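Local structure of GDP-mannose-dependent alpha-(1-6)-phosphatidylinositol monomannoside mannosyltransferase (Corynebacterium glutamicum, 3OKP) at residues K112-T117 with V143-S148. The protein belongs to the GT-B glycosyltransferases, enzymes built of two Rossmann-like domains, and is modelled here with bound guanosine-5'-diphosphate-alpha-D-mannose. Residues are numbered along the deposited sequence; the frame is centred on the assembly and turned at random.
Sequences KVIAST and VLTYIS
Thr117 grips the carbonyl of Thr145 twice, where two parallel strands reach their C-terminal ends. Thr117 N donates a hydrogen bond of 2.9 Å to Thr145 O, tilted 35° from the carbonyl plane, while Thr117 OG1 donates to a lone pair of the same Thr145 O at 2.6 Å. A chi1 of 62° sets OG1 between the backbone N and the carbonyl carbon. Threonine carries hydroxyl and methyl on one carbon, so CG2 can pack across Leu144 at about a right angle, 3.9 Å from Leu144 CD1; small Ala115 leaves this leucine room. Upstream the pairing is regular: Val143 N bonds to Val113 O, Ala115 N to Val143 O, and Thr145 N to Ala115 O at 2.9 Å. On the Ile114 face, Ile114 and Val143, beta-branched as suits extended strands, lie side by side, Ile114 CG1 4.1 Å from Val143 CB. Farther along, the buried hydroxyls Ser116 OG and Thr145 OG1 pair at 2.8 Å, and Trp91 NE1 also bonds to Ser116 OG. The packing gives way to water at the strand ends: one molecule joins Thr117 O to Thr145 OG1, another links Thr117 OG1 to N of the partly exposed Ile147, whose side chain lies about 8 Å from the bound guanosine-5'-diphosphate-alpha-D-mannose. Within the N-terminal Rossmann-like sheet, strand 89-92 flanks 112-116 and strand 164-167 flanks 143-146, while Phe159 of helix 149-159 packs on Thr117 and Leu144.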
ATOM      1  N   LYS A 112       8.905 -21.650  13.264  1.00 12.71           N
ATOM      2  CA  LYS A 112       8.307 -20.321  13.325  1.00 12.43           C
ATOM      3  C   LYS A 112       7.174 -20.179  12.313  1.00 11.86           C
ATOM      4  O   LYS A 112       7.333 -20.519  11.137  1.00 11.46           O
ATOM      5  CB  LYS A 112       9.362 -19.237  13.075  1.00 12.32           C
ATOM      6  CG  LYS A 112       8.871 -17.820  13.359  1.00 12.13           C
ATOM      7  CD  LYS A 112       9.898 -16.762  12.966  1.00 12.58           C
ATOM      8  CE  LYS A 112      11.165 -16.865  13.807  1.00 13.84           C
ATOM      9  NZ  LYS A 112      12.061 -15.704  13.580  1.00 15.17           N
ATOM     10  N   VAL A 113       6.036 -19.676  12.782  1.00 11.69           N
ATOM     11  CA  VAL A 113       4.907 -19.368  11.911  1.00 11.44           C
ATOM     12  C   VAL A 113       4.653 -17.863  11.904  1.00 11.23           C
ATOM     13  O   VAL A 113       4.505 -17.240  12.958  1.00 11.35           O
ATOM     14  CB  VAL A 113       3.617 -20.131  12.321  1.00 11.59           C
ATOM     15  CG1 VAL A 113       2.438 -19.710  11.443  1.00 11.48           C
ATOM     16  CG2 VAL A 113       3.830 -21.636  12.232  1.00 12.13           C
ATOM     17  N   ILE A 114       4.623 -17.294  10.703  1.00 10.93           N
ATOM     18  CA  ILE A 114       4.352 -15.876  10.505  1.00 10.82           C
ATOM     19  C   ILE A 114       3.073 -15.737   9.685  1.00 10.55           C
ATOM     20  O   ILE A 114       2.841 -16.513   8.759  1.00 10.27           O
ATOM     21  CB  ILE A 114       5.522 -15.153   9.768  1.00 10.70           C
ATOM     22  CG1 ILE A 114       6.876 -15.445  10.429  1.00 11.37           C
ATOM     23  CG2 ILE A 114       5.295 -13.646   9.704  1.00 10.53           C
ATOM     24  CD1 ILE A 114       7.665 -16.551   9.764  1.00 10.68           C
ATOM     25  N   ALA A 115       2.241 -14.759  10.041  1.00 10.70           N
ATOM     26  CA  ALA A 115       1.078 -14.399   9.233  1.00 10.68           C
ATOM     27  C   ALA A 115       0.984 -12.882   9.076  1.00 10.87           C
ATOM     28  O   ALA A 115       1.141 -12.138  10.051  1.00 10.95           O
ATOM     29  CB  ALA A 115      -0.204 -14.966   9.841  1.00 10.80           C
ATOM     30  N   SER A 116       0.740 -12.431   7.848  1.00 10.89           N
ATOM     31  CA  SER A 116       0.630 -11.002   7.550  1.00 11.36           C
ATOM     32  C   SER A 116      -0.823 -10.556   7.433  1.00 11.69           C
ATOM     33  O   SER A 116      -1.609 -11.155   6.701  1.00 11.71           O
ATOM     34  CB  SER A 116       1.394 -10.642   6.270  1.00 11.19           C
ATOM     35  OG  SER A 116       2.798 -10.749   6.453  1.00 11.41           O
ATOM     36  N   THR A 117      -1.173  -9.506   8.170  1.00 12.26           N
ATOM     37  CA  THR A 117      -2.484  -8.882   8.039  1.00 12.80           C
ATOM     38  C   THR A 117      -2.383  -7.711   7.076  1.00 13.39           C
ATOM     39  O   THR A 117      -1.290  -7.187   6.831  1.00 13.16           O
ATOM     40  CB  THR A 117      -3.039  -8.384   9.389  1.00 13.03           C
ATOM     41  OG1 THR A 117      -2.171  -7.379   9.930  1.00 12.69           O
ATOM     42  CG2 THR A 117      -3.183  -9.538  10.377  1.00 12.70           C
ATOM     43  N   VAL A 143       4.459 -14.837  14.899  1.00 13.45           N
ATOM     44  CA  VAL A 143       4.637 -13.444  14.502  1.00 13.02           C
ATOM     45  C   VAL A 143       3.469 -12.993  13.630  1.00 12.37           C
ATOM     46  O   VAL A 143       3.231 -13.554  12.560  1.00 11.86           O
ATOM     47  CB  VAL A 143       5.969 -13.217  13.735  1.00 12.83           C
ATOM     48  CG1 VAL A 143       6.128 -11.744  13.358  1.00 12.92           C
ATOM     49  CG2 VAL A 143       7.169 -13.684  14.560  1.00 13.45           C
ATOM     50  N   LEU A 144       2.737 -11.988  14.099  1.00 12.34           N
ATOM     51  CA  LEU A 144       1.687 -11.384  13.292  1.00 11.92           C
ATOM     52  C   LEU A 144       2.130 -10.006  12.820  1.00 11.64           C
ATOM     53  O   LEU A 144       2.418  -9.125  13.636  1.00 11.98           O
ATOM     54  CB  LEU A 144       0.371 -11.291  14.069  1.00 12.36           C
ATOM     55  CG  LEU A 144      -0.843 -10.947  13.200  1.00 13.05           C
ATOM     56  CD1 LEU A 144      -1.472 -12.209  12.608  1.00 12.71           C
ATOM     57  CD2 LEU A 144      -1.865 -10.159  13.991  1.00 14.39           C
ATOM     58  N   THR A 145       2.195  -9.825  11.505  1.00 10.89           N
ATOM     59  CA  THR A 145       2.587  -8.529  10.951  1.00 10.52           C
ATOM     60  C   THR A 145       1.372  -7.658  10.619  1.00 10.45           C
ATOM     61  O   THR A 145       0.293  -8.171  10.316  1.00 10.19           O
ATOM     62  CB  THR A 145       3.552  -8.643   9.738  1.00 10.24           C
ATOM     63  OG1 THR A 145       2.817  -8.890   8.534  1.00  9.92           O
ATOM     64  CG2 THR A 145       4.600  -9.742   9.956  1.00  9.73           C
ATOM     65  N   TYR A 146       1.565  -6.343  10.702  1.00 10.36           N
ATOM     66  CA  TYR A 146       0.505  -5.369  10.466  1.00 10.60           C
ATOM     67  C   TYR A 146       1.052  -4.196   9.652  1.00 10.62           C
ATOM     68  O   TYR A 146       2.249  -3.911   9.699  1.00 10.68           O
ATOM     69  CB  TYR A 146      -0.085  -4.884  11.800  1.00 10.81           C
ATOM     70  CG  TYR A 146       0.913  -4.199  12.718  1.00 11.15           C
ATOM     71  CD1 TYR A 146       1.124  -2.823  12.646  1.00 11.63           C
ATOM     72  CD2 TYR A 146       1.641  -4.926  13.662  1.00 11.23           C
ATOM     73  CE1 TYR A 146       2.038  -2.184  13.484  1.00 12.03           C
ATOM     74  CE2 TYR A 146       2.560  -4.295  14.507  1.00 11.30           C
ATOM     75  CZ  TYR A 146       2.750  -2.925  14.409  1.00 12.07           C
ATOM     76  OH  TYR A 146       3.650  -2.288  15.237  1.00 12.80           O
ATOM     77  N   ILE A 147       0.173  -3.515   8.922  1.00 10.94           N
ATOM     78  CA  ILE A 147       0.583  -2.431   8.018  1.00 11.25           C
ATOM     79  C   ILE A 147       0.652  -1.040   8.677  1.00 11.49           C
ATOM     80  O   ILE A 147       1.439  -0.191   8.256  1.00 11.58           O
ATOM     81  CB  ILE A 147      -0.282  -2.387   6.719  1.00 11.19           C
ATOM     82  CG1 ILE A 147      -1.733  -1.988   7.025  1.00 11.88           C
ATOM     83  CG2 ILE A 147      -0.205  -3.731   5.976  1.00 10.95           C
ATOM     84  CD1 ILE A 147      -2.556  -1.607   5.796  1.00 12.29           C
ATOM     85  N   SER A 148      -0.168  -0.816   9.704  1.00 11.64           N
ATOM     86  CA  SER A 148      -0.176   0.460  10.424  1.00 12.01           C
ATOM     87  C   SER A 148      -0.559   0.288  11.891  1.00 12.24           C
ATOM     88  O   SER A 148      -1.194  -0.700  12.266  1.00 11.76           O
ATOM     89  CB  SER A 148      -1.128   1.456   9.751  1.00 12.48           C
ATOM     90  OG  SER A 148      -2.455   0.955   9.709  1.00 12.74           O
TER
HETATM   91  O   HOH W   1       1.395  -7.008   7.435  1.00  6.74           O
HETATM   92  O   HOH W   2      -2.676  -4.677   8.915  1.00  9.13           O